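Local coordinates for protein geranylgeranyl pyrophosphate synthase (Corynebacterium glutamicum, PDB 3LK5) that probably makes isoprenoid diphosphates by magnesium-dependent head-to-tail prenyl transfer, as members of the FPP/GGPP synthase family do, at residues 28-31 / 32-36; 195-199 / 200-204; 354-357 / 358-362. One frame throughout, in Å; residues are numbered along the deposited sequence.

Interaction 1. Residues 28-31 / 32-36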
ATOM      1  N   ARG A  28       1.886  21.511   3.271  1.00 23.20           N
ATOM      2  CA  ARG A  28       0.863  20.737   2.534  1.00 23.59           C
ATOM      3  C   ARG A  28       0.509  19.434   3.273  1.00 22.45           C
ATOM      4  O   ARG A  28      -0.663  19.048   3.340  1.00 21.77           O
ATOM      5  CB  ARG A  28       1.349  20.402   1.096  1.00 24.93           C
ATOM      6  CG  ARG A  28       1.800  21.633   0.248  1.00 25.38           C
ATOM      7  CD  ARG A  28       0.797  22.814   0.281  1.00 28.45           C
ATOM      8  NE  ARG A  28      -0.564  22.468  -0.127  1.00 26.95           N
ATOM      9  CZ  ARG A  28      -1.592  23.315  -0.061  1.00 30.51           C
ATOM     10  NH1 ARG A  28      -1.401  24.561   0.402  1.00 30.11           N
ATOM     11  NH2 ARG A  28      -2.801  22.934  -0.447  1.00 28.86           N
ATOM     12  N   LEU A  29       1.530  18.750   3.788  1.00 22.01           N
ATOM     13  CA  LEU A  29       1.329  17.499   4.499  1.00 22.35           C
ATOM     14  C   LEU A  29       0.546  17.748   5.773  1.00 23.28           C
ATOM     15  O   LEU A  29      -0.317  16.931   6.135  1.00 22.49           O
ATOM     16  CB  LEU A  29       2.659  16.804   4.845  1.00 21.58           C
ATOM     17  CG  LEU A  29       3.456  16.318   3.608  1.00 22.06           C
ATOM     18  CD1 LEU A  29       4.856  15.967   4.082  1.00 22.01           C
ATOM     19  CD2 LEU A  29       2.694  15.088   2.939  1.00 21.26           C
ATOM     20  N   THR A  30       0.849  18.858   6.465  1.00 24.23           N
ATOM     21  CA  THR A  30       0.073  19.235   7.662  1.00 23.35           C
ATOM     22  C   THR A  30      -1.392  19.398   7.361  1.00 23.44           C
ATOM     23  O   THR A  30      -2.256  18.866   8.094  1.00 23.74           O
ATOM     24  CB  THR A  30       0.638  20.540   8.339  1.00 23.47           C
ATOM     25  OG1 THR A  30       2.005  20.317   8.678  1.00 23.72           O
ATOM     26  CG2 THR A  30      -0.154  20.848   9.609  1.00 25.06           C
ATOM     27  N   GLN A  31      -1.702  20.132   6.297  1.00 23.35           N
ATOM     28  CA  GLN A  31      -3.089  20.347   5.933  1.00 23.79           C
ATOM     29  C   GLN A  31      -3.825  19.033   5.636  1.00 23.16           C
ATOM     30  O   GLN A  31      -4.989  18.835   6.043  1.00 21.55           O
ATOM     31  CB  GLN A  31      -3.194  21.297   4.740  1.00 26.34           C
ATOM     32  CG  GLN A  31      -2.560  22.629   5.094  1.00 52.65           C
ATOM     33  CD  GLN A  31      -3.099  23.791   4.298  1.00 31.97           C
ATOM     34  OE1 GLN A  31      -2.547  24.897   4.377  1.00 53.78           O
ATOM     35  NE2 GLN A  31      -4.163  23.568   3.516  1.00 53.45           N
ATOM     36  N   PHE A  32      -3.124  18.136   4.954  1.00 23.06           N
ATOM     37  CA  PHE A  32      -3.751  16.862   4.579  1.00 23.11           C
ATOM     38  C   PHE A  32      -4.038  16.024   5.832  1.00 22.76           C
ATOM     39  O   PHE A  32      -5.143  15.464   5.990  1.00 22.76           O
ATOM     40  CB  PHE A  32      -2.826  16.102   3.596  1.00 22.80           C
ATOM     41  CG  PHE A  32      -3.389  14.748   3.187  1.00 22.64           C
ATOM     42  CD1 PHE A  32      -3.131  13.611   3.946  1.00 23.21           C
ATOM     43  CD2 PHE A  32      -4.197  14.643   2.056  1.00 23.61           C
ATOM     44  CE1 PHE A  32      -3.690  12.343   3.585  1.00 23.05           C
ATOM     45  CE2 PHE A  32      -4.760  13.385   1.658  1.00 23.97           C
ATOM     46  CZ  PHE A  32      -4.498  12.235   2.418  1.00 23.97           C
ATOM     47  N   LEU A  33      -3.030  15.897   6.697  1.00 23.45           N
ATOM     48  CA  LEU A  33      -3.145  15.134   7.937  1.00 25.21           C
ATOM     49  C   LEU A  33      -4.224  15.681   8.869  1.00 25.59           C
ATOM     50  O   LEU A  33      -5.031  14.905   9.438  1.00 25.31           O
ATOM     51  CB  LEU A  33      -1.798  15.006   8.643  1.00 24.96           C
ATOM     52  CG  LEU A  33      -0.852  14.070   7.853  1.00 26.45           C
ATOM     53  CD1 LEU A  33       0.634  14.287   8.298  1.00 24.85           C
ATOM     54  CD2 LEU A  33      -1.245  12.609   8.064  1.00 24.98           C
ATOM     55  N   ASP A  34      -4.270  17.000   9.006  1.00 25.13           N
ATOM     56  CA  ASP A  34      -5.354  17.636   9.766  1.00 25.89           C
ATOM     57  C   ASP A  34      -6.720  17.210   9.251  1.00 25.99           C
ATOM     58  O   ASP A  34      -7.632  16.951  10.045  1.00 24.92           O
ATOM     59  CB  ASP A  34      -5.294  19.162   9.681  1.00 26.91           C
ATOM     60  CG  ASP A  34      -4.138  19.767  10.478  1.00 28.74           C
ATOM     61  OD1 ASP A  34      -3.480  19.080  11.299  1.00 26.98           O
ATOM     62  OD2 ASP A  34      -3.910  20.986  10.283  1.00 28.04           O
ATOM     63  N   ALA A  35      -6.871  17.155   7.935  1.00 25.21           N
ATOM     64  CA  ALA A  35      -8.156  16.876   7.343  1.00 26.02           C
ATOM     65  C   ALA A  35      -8.657  15.442   7.577  1.00 28.38           C
ATOM     66  O   ALA A  35      -9.870  15.191   7.430  1.00 30.15           O
ATOM     67  CB  ALA A  35      -8.153  17.195   5.858  1.00 26.21           C
ATOM     68  N   GLN A  36      -7.755  14.520   7.910  1.00 26.30           N
ATOM     69  CA  GLN A  36      -8.126  13.113   8.166  1.00 26.41           C
ATOM     70  C   GLN A  36      -8.557  12.866   9.610  1.00 26.70           C
ATOM     71  O   GLN A  36      -9.052  11.791   9.916  1.00 26.47           O
ATOM     72  CB  GLN A  36      -6.944  12.163   7.883  1.00 28.04           C
ATOM     73  CG  GLN A  36      -6.121  12.407   6.549  1.00 32.45           C
ATOM     74  CD  GLN A  36      -6.978  12.557   5.292  1.00 33.22           C
ATOM     75  OE1 GLN A  36      -7.761  11.665   4.969  1.00 35.20           O
ATOM     76  NE2 GLN A  36      -6.865  13.732   4.592  1.00 34.84           N
TER

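Interaction 2. Residues 195-199 / 200-204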
ATOM      1  N   ILE A 195      15.949  -7.286  -1.775  1.00 34.18           N
ATOM      2  CA  ILE A 195      15.656  -8.337  -0.794  1.00 34.59           C
ATOM      3  C   ILE A 195      16.258  -9.669  -1.213  1.00 33.27           C
ATOM      4  O   ILE A 195      16.807 -10.414  -0.376  1.00 32.57           O
ATOM      5  CB  ILE A 195      14.101  -8.528  -0.595  1.00 35.77           C
ATOM      6  CG1 ILE A 195      13.506  -7.339   0.128  1.00 54.78           C
ATOM      7  CG2 ILE A 195      13.770  -9.809   0.187  1.00 54.96           C
ATOM      8  CD1 ILE A 195      14.331  -6.867   1.247  1.00 37.13           C
ATOM      9  N   TYR A 196      16.145  -9.956  -2.505  1.00 32.53           N
ATOM     10  CA  TYR A 196      16.654 -11.180  -3.073  1.00 33.50           C
ATOM     11  C   TYR A 196      18.186 -11.174  -2.922  1.00 33.04           C
ATOM     12  O   TYR A 196      18.788 -12.160  -2.441  1.00 33.28           O
ATOM     13  CB  TYR A 196      16.236 -11.317  -4.544  1.00 34.38           C
ATOM     14  CG  TYR A 196      16.923 -12.434  -5.295  1.00 43.18           C
ATOM     15  CD1 TYR A 196      16.381 -13.738  -5.333  1.00 36.11           C
ATOM     16  CD2 TYR A 196      18.118 -12.204  -5.968  1.00 35.92           C
ATOM     17  CE1 TYR A 196      17.035 -14.776  -6.029  1.00 43.47           C
ATOM     18  CE2 TYR A 196      18.779 -13.229  -6.658  1.00 43.56           C
ATOM     19  CZ  TYR A 196      18.237 -14.505  -6.681  1.00 37.33           C
ATOM     20  OH  TYR A 196      18.894 -15.498  -7.367  1.00 44.37           O
ATOM     21  N   LEU A 197      18.823 -10.085  -3.346  1.00 31.85           N
ATOM     22  CA  LEU A 197      20.305 -10.038  -3.222  1.00 31.68           C
ATOM     23  C   LEU A 197      20.771 -10.259  -1.791  1.00 31.10           C
ATOM     24  O   LEU A 197      21.762 -10.994  -1.567  1.00 31.69           O
ATOM     25  CB  LEU A 197      20.879  -8.733  -3.798  1.00 31.83           C
ATOM     26  CG  LEU A 197      20.531  -8.344  -5.246  1.00 38.93           C
ATOM     27  CD1 LEU A 197      21.308  -7.080  -5.635  1.00 32.61           C
ATOM     28  CD2 LEU A 197      20.845  -9.440  -6.226  1.00 33.00           C
ATOM     29  N   GLU A 198      20.087  -9.649  -0.827  1.00 31.52           N
ATOM     30  CA  GLU A 198      20.468  -9.768   0.576  1.00 35.77           C
ATOM     31  C   GLU A 198      20.235 -11.156   1.127  1.00 38.74           C
ATOM     32  O   GLU A 198      21.039 -11.655   1.914  1.00 39.02           O
ATOM     33  CB  GLU A 198      19.724  -8.771   1.454  1.00 38.07           C
ATOM     34  CG  GLU A 198      20.246  -7.366   1.390  1.00 56.80           C
ATOM     35  CD  GLU A 198      19.333  -6.393   2.111  1.00 40.24           C
ATOM     36  OE1 GLU A 198      18.169  -6.774   2.404  1.00 57.53           O
ATOM     37  OE2 GLU A 198      19.768  -5.258   2.402  1.00 57.10           O
ATOM     38  N   SER A 199      19.130 -11.778   0.714  1.00 39.07           N
ATOM     39  CA  SER A 199      18.757 -13.074   1.227  1.00 40.34           C
ATOM     40  C   SER A 199      19.626 -14.181   0.615  1.00 40.61           C
ATOM     41  O   SER A 199      19.916 -15.179   1.278  1.00 41.44           O
ATOM     42  CB  SER A 199      17.255 -13.327   0.987  1.00 40.77           C
ATOM     43  OG  SER A 199      16.997 -13.515  -0.398  1.00 47.13           O
ATOM     44  N   HIS A 200      20.039 -13.998  -0.639  1.00 40.20           N
ATOM     45  CA  HIS A 200      20.868 -14.961  -1.356  1.00 40.48           C
ATOM     46  C   HIS A 200      22.376 -14.617  -1.267  1.00 40.65           C
ATOM     47  O   HIS A 200      23.202 -15.222  -1.964  1.00 39.91           O
ATOM     48  CB  HIS A 200      20.417 -15.041  -2.808  1.00 41.53           C
ATOM     49  CG  HIS A 200      19.099 -15.739  -2.984  1.00 44.55           C
ATOM     50  ND1 HIS A 200      17.922 -15.260  -2.447  1.00 43.23           N
ATOM     51  CD2 HIS A 200      18.782 -16.904  -3.604  1.00 43.49           C
ATOM     52  CE1 HIS A 200      16.935 -16.091  -2.741  1.00 44.57           C
ATOM     53  NE2 HIS A 200      17.429 -17.093  -3.446  1.00 43.88           N
ATOM     54  N   ALA A 201      22.707 -13.645  -0.407  1.00 40.50           N
ATOM     55  CA  ALA A 201      24.059 -13.090  -0.304  1.00 40.75           C
ATOM     56  C   ALA A 201      24.682 -13.077  -1.701  1.00 40.81           C
ATOM     57  O   ALA A 201      25.758 -13.600  -1.916  1.00 40.02           O
ATOM     58  CB  ALA A 201      24.910 -13.934   0.663  1.00 40.62           C
ATOM     59  N   ASN A 202      23.958 -12.496  -2.653  1.00 40.64           N
ATOM     60  CA  ASN A 202      24.342 -12.474  -4.064  1.00 40.02           C
ATOM     61  C   ASN A 202      25.356 -11.345  -4.363  1.00 39.75           C
ATOM     62  O   ASN A 202      25.222 -10.230  -3.830  1.00 40.76           O
ATOM     63  CB  ASN A 202      23.059 -12.331  -4.893  1.00 40.34           C
ATOM     64  CG  ASN A 202      23.302 -12.320  -6.379  1.00 31.25           C
ATOM     65  OD1 ASN A 202      23.959 -11.414  -6.916  1.00 41.80           O
ATOM     66  ND2 ASN A 202      22.698 -13.284  -7.079  1.00 41.24           N
ATOM     67  N   GLU A 203      26.358 -11.627  -5.205  1.00 37.47           N
ATOM     68  CA  GLU A 203      27.473 -10.691  -5.393  1.00 36.97           C
ATOM     69  C   GLU A 203      27.533 -10.083  -6.803  1.00 36.38           C
ATOM     70  O   GLU A 203      28.574  -9.534  -7.198  1.00 36.09           O
ATOM     71  CB  GLU A 203      28.826 -11.381  -5.068  1.00 36.35           C
ATOM     72  CG  GLU A 203      28.893 -12.058  -3.694  1.00 33.84           C
ATOM     73  CD  GLU A 203      30.186 -12.851  -3.483  1.00 37.53           C
ATOM     74  OE1 GLU A 203      31.063 -12.826  -4.376  1.00 34.05           O
ATOM     75  OE2 GLU A 203      30.329 -13.480  -2.417  1.00 34.77           O
ATOM     76  N   SER A 204      26.436 -10.168  -7.566  1.00 35.09           N
ATOM     77  CA  SER A 204      26.428  -9.616  -8.927  1.00 34.93           C
ATOM     78  C   SER A 204      26.456  -8.084  -8.903  1.00 35.44           C
ATOM     79  O   SER A 204      25.593  -7.462  -8.245  1.00 34.06           O
ATOM     80  CB  SER A 204      25.159 -10.041  -9.667  1.00 35.56           C
ATOM     81  OG  SER A 204      25.088  -9.402 -10.932  1.00 40.13           O
TER

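Interaction 3. Residues 354-357 / 358-362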
ATOM      1  N   PRO A 354      14.193  27.045 -18.342  1.00 37.33           N
ATOM      2  CA  PRO A 354      14.487  28.404 -17.835  1.00 37.88           C
ATOM      3  C   PRO A 354      15.827  28.391 -17.102  1.00 38.34           C
ATOM      4  O   PRO A 354      16.154  27.384 -16.434  1.00 37.68           O
ATOM      5  CB  PRO A 354      13.343  28.683 -16.851  1.00 37.66           C
ATOM      6  CG  PRO A 354      12.220  27.787 -17.300  1.00 34.28           C
ATOM      7  CD  PRO A 354      12.875  26.548 -17.881  1.00 37.13           C
ATOM      8  N   ASP A 355      16.601  29.473 -17.235  1.00 38.34           N
ATOM      9  CA  ASP A 355      17.969  29.550 -16.657  1.00 38.88           C
ATOM     10  C   ASP A 355      18.044  29.173 -15.193  1.00 36.11           C
ATOM     11  O   ASP A 355      18.941  28.434 -14.775  1.00 35.94           O
ATOM     12  CB  ASP A 355      18.546  30.982 -16.768  1.00 41.86           C
ATOM     13  CG  ASP A 355      19.029  31.314 -18.152  1.00 60.04           C
ATOM     14  OD1 ASP A 355      19.070  30.390 -18.986  1.00 44.07           O
ATOM     15  OD2 ASP A 355      19.369  32.505 -18.408  1.00 44.65           O
ATOM     16  N   GLU A 356      17.128  29.732 -14.404  1.00 34.43           N
ATOM     17  CA  GLU A 356      17.130  29.550 -12.960  1.00 33.85           C
ATOM     18  C   GLU A 356      16.817  28.098 -12.563  1.00 32.77           C
ATOM     19  O   GLU A 356      17.364  27.579 -11.572  1.00 32.08           O
ATOM     20  CB  GLU A 356      16.177  30.567 -12.299  1.00 35.57           C
ATOM     21  CG  GLU A 356      15.258  30.033 -11.180  1.00 69.49           C
ATOM     22  CD  GLU A 356      15.991  29.763  -9.867  1.00 38.91           C
ATOM     23  OE1 GLU A 356      17.142  30.242  -9.702  1.00 69.80           O
ATOM     24  OE2 GLU A 356      15.422  29.074  -9.001  1.00 69.72           O
ATOM     25  N   VAL A 357      15.918  27.462 -13.311  1.00 31.35           N
ATOM     26  CA  VAL A 357      15.585  26.060 -13.069  1.00 30.48           C
ATOM     27  C   VAL A 357      16.778  25.144 -13.405  1.00 29.65           C
ATOM     28  O   VAL A 357      17.131  24.251 -12.618  1.00 28.89           O
ATOM     29  CB  VAL A 357      14.330  25.641 -13.852  1.00 31.46           C
ATOM     30  CG1 VAL A 357      13.957  24.193 -13.519  1.00 32.62           C
ATOM     31  CG2 VAL A 357      13.142  26.592 -13.499  1.00 32.95           C
ATOM     32  N   ARG A 358      17.436  25.402 -14.549  1.00 29.58           N
ATOM     33  CA  ARG A 358      18.627  24.647 -14.921  1.00 31.31           C
ATOM     34  C   ARG A 358      19.691  24.752 -13.838  1.00 30.93           C
ATOM     35  O   ARG A 358      20.300  23.745 -13.446  1.00 31.61           O
ATOM     36  CB  ARG A 358      19.192  25.128 -16.268  1.00 32.94           C
ATOM     37  CG  ARG A 358      20.429  24.356 -16.696  1.00 41.00           C
ATOM     38  CD  ARG A 358      20.945  24.792 -18.062  1.00 35.80           C
ATOM     39  NE  ARG A 358      20.180  24.212 -19.169  1.00 43.53           N
ATOM     40  CZ  ARG A 358      19.450  24.948 -20.008  1.00 37.79           C
ATOM     41  NH1 ARG A 358      19.396  26.266 -19.826  1.00 45.14           N
ATOM     42  NH2 ARG A 358      18.775  24.393 -21.013  1.00 44.17           N
ATOM     43  N   ALA A 359      19.930  25.987 -13.385  1.00 31.86           N
ATOM     44  CA  ALA A 359      20.915  26.274 -12.354  1.00 31.54           C
ATOM     45  C   ALA A 359      20.646  25.473 -11.103  1.00 30.50           C
ATOM     46  O   ALA A 359      21.543  24.881 -10.492  1.00 30.59           O
ATOM     47  CB  ALA A 359      20.942  27.807 -12.032  1.00 31.47           C
ATOM     48  N   GLN A 360      19.397  25.458 -10.698  1.00 29.57           N
ATOM     49  CA  GLN A 360      19.051  24.709  -9.510  1.00 30.35           C
ATOM     50  C   GLN A 360      19.083  23.184  -9.717  1.00 28.81           C
ATOM     51  O   GLN A 360      19.421  22.444  -8.783  1.00 28.75           O
ATOM     52  CB  GLN A 360      17.692  25.173  -8.982  1.00 33.39           C
ATOM     53  CG  GLN A 360      17.691  26.611  -8.445  1.00 55.66           C
ATOM     54  CD  GLN A 360      18.937  26.947  -7.618  1.00 35.87           C
ATOM     55  OE1 GLN A 360      19.196  26.340  -6.571  1.00 55.98           O
ATOM     56  NE2 GLN A 360      19.721  27.902  -8.101  1.00 55.87           N
ATOM     57  N   LEU A 361      18.721  22.701 -10.907  1.00 27.44           N
ATOM     58  CA  LEU A 361      18.886  21.243 -11.184  1.00 26.73           C
ATOM     59  C   LEU A 361      20.372  20.846 -11.157  1.00 25.94           C
ATOM     60  O   LEU A 361      20.741  19.801 -10.656  1.00 26.25           O
ATOM     61  CB  LEU A 361      18.253  20.839 -12.537  1.00 26.94           C
ATOM     62  CG  LEU A 361      16.711  20.796 -12.422  1.00 27.65           C
ATOM     63  CD1 LEU A 361      16.084  20.789 -13.785  1.00 29.09           C
ATOM     64  CD2 LEU A 361      16.227  19.538 -11.601  1.00 27.58           C
ATOM     65  N   ARG A 362      21.234  21.718 -11.647  1.00 27.70           N
ATOM     66  CA  ARG A 362      22.686  21.450 -11.540  1.00 28.67           C
ATOM     67  C   ARG A 362      23.137  21.412 -10.092  1.00 28.47           C
ATOM     68  O   ARG A 362      23.853  20.496  -9.669  1.00 27.61           O
ATOM     69  CB  ARG A 362      23.492  22.496 -12.331  1.00 31.03           C
ATOM     70  CG  ARG A 362      23.248  22.443 -13.846  1.00 38.68           C
ATOM     71  CD  ARG A 362      24.071  23.541 -14.587  1.00 36.34           C
ATOM     72  NE  ARG A 362      25.500  23.432 -14.246  1.00 40.92           N
ATOM     73  CZ  ARG A 362      26.369  22.639 -14.880  1.00 38.84           C
ATOM     74  NH1 ARG A 362      25.970  21.891 -15.912  1.00 41.51           N
ATOM     75  NH2 ARG A 362      27.645  22.597 -14.488  1.00 41.95           N
TER

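Interaction 1. Residues 28-31 / 32-36
T30 and D34 sit one turn apart on helix 21-43, an i to i+4 contact inside an amphipathic helix near the N-terminus of the chain. The backbone bond D34 N to T30 O is 2.9 Å long. Their side chains run alongside each other in the same direction. Methyl CG2 of T30, anti to the backbone N, leans on the carboxylate, 3.8 Å from D34 OD2. OG1 of T30 turns back to the carbonyl of R26, and D34 OD1 is held by a salt bridge to R55 of helix 45-59. The next side chain inward, L33, lays its CG 3.4 Å from L29 O, the carbonyl that also takes the L33 N-H. Further along, Q36 folds back over F32. Its NE2 donates to F32 O at 2.8 Å, with that oxygen lying in the amide plane, and the same nitrogen stands 3.4 Å above the centre of the F32 ring. One amide N thus binds a carbonyl and covers an aromatic face. The ring itself meets W158 edge-to-face and also touches F99, while R28 forms a salt bridge with D92. L29, F32 and L33 pack on helices 45-59, 87-111 and 144-164, as expected of an outer helix in the all-alpha prenyl synthase fold.

Interaction 2. Residues 195-199 / 200-204
Helix 170-199 ends here, and its last carbonyls are taken up by the chain that turns away toward helix 205-231. H200 N still bonds Y196 O in the helical i to i+4 manner, 2.9 Å long and nearly along the C=O axis. A Schellman motif follows: A201 has positive phi (35°), N202 N reaches back five residues to L197 O at 2.9 Å, in the carbonyl plane, and inside that loop A201 N makes only a weak bond to E198 O. The side chains follow this turn. The H200 imidazole stacks on one face of the Y196 ring, centroids 4.0 Å apart and planes 25° from parallel. Y196 CE1 stands 3.4 Å above the middle of the imidazole, whereas H200 CG lies toward the rim of the tyrosine ring. At the imidazole edge, in its plane, S199 OG and H200 ND1 share a 2.8 Å hydrogen bond, which helps fix the rotation of the histidine. That hydroxyl is placed between the backbone N and carbonyl carbon of S199 (chi1 70°). N202 CG, anti to its own N, brings the amide across the end of L197, whose CD2 lies 3.8 Å from OD1. The same OD1 accepts from S204 N at 2.8 Å, forming an Asx turn, and S204 OG goes on to cap L207 N. L197 also packs on L207 and V211, and Y196 touches P46 of the second subunit. Nearby, the side chain of E198 lies about 4 Å from those of the magnesium ligands D112 and D194. A Schellman motif, an Asx turn and a serine N-cap together make a helix-loop-helix connection just beyond a metal-binding aspartate.

Interaction 3. Residues 354-357 / 358-362
V357 and L361 lie side by side on the buried face of helix 355-369, CG1 of V357 being 4.0 Å from CD1 of L361. The valine's CG1 is anti to the backbone N (chi1 -177°), which aims it along the helix at the leucine. Between them V357 O takes the L361 N-H at 2.8 Å. On another side, E356, its chi1 of 136° off any staggered position and its chain bent at CG, turns forward across Q360: OE2 is 3.4 Å from Q360 CG, and the carboxylate and amide planes are 13° apart. This is the first turn of the helix, with P354 at the N-cap position and P354 O receiving R358 N at 3.0 Å. D355 OD1 faces the guanidinium edge of R358, but at 4.2 Å from NH1 it falls short of a salt bridge. Beyond this shell, R358 is directed elsewhere, NH2 bonding the carbonyl of L348 and NE making a long, weak ion pair with D349. E356 OE2 accepts from the backbone N of L16, near the N-terminus of the model, and L16 and L18 touch Q360. On the inner side L75 and A76 meet V357, while Y69 and A72 of the same helix 65-78 receive L361.

In the fold
Interactions 1 and 3 are partly buried one-turn contacts within single helices, each with a leucine-bearing inner face and polar residues outside. They lie in different places: helix 21-43 leans on helices 45-59, 87-111 and 144-164, whereas helix 355-369 leans on helix 65-78, their centres about 30 Å apart. Interaction 2 is a surface contact at a helix end, across the chain's centre from both and about 39 Å from each between centres. Its regular helical bonding gives way to a Schellman closure, with an aromatic stack and an Asx turn added by side chains. It alone of the three borders the magnesium site and touches the second subunit.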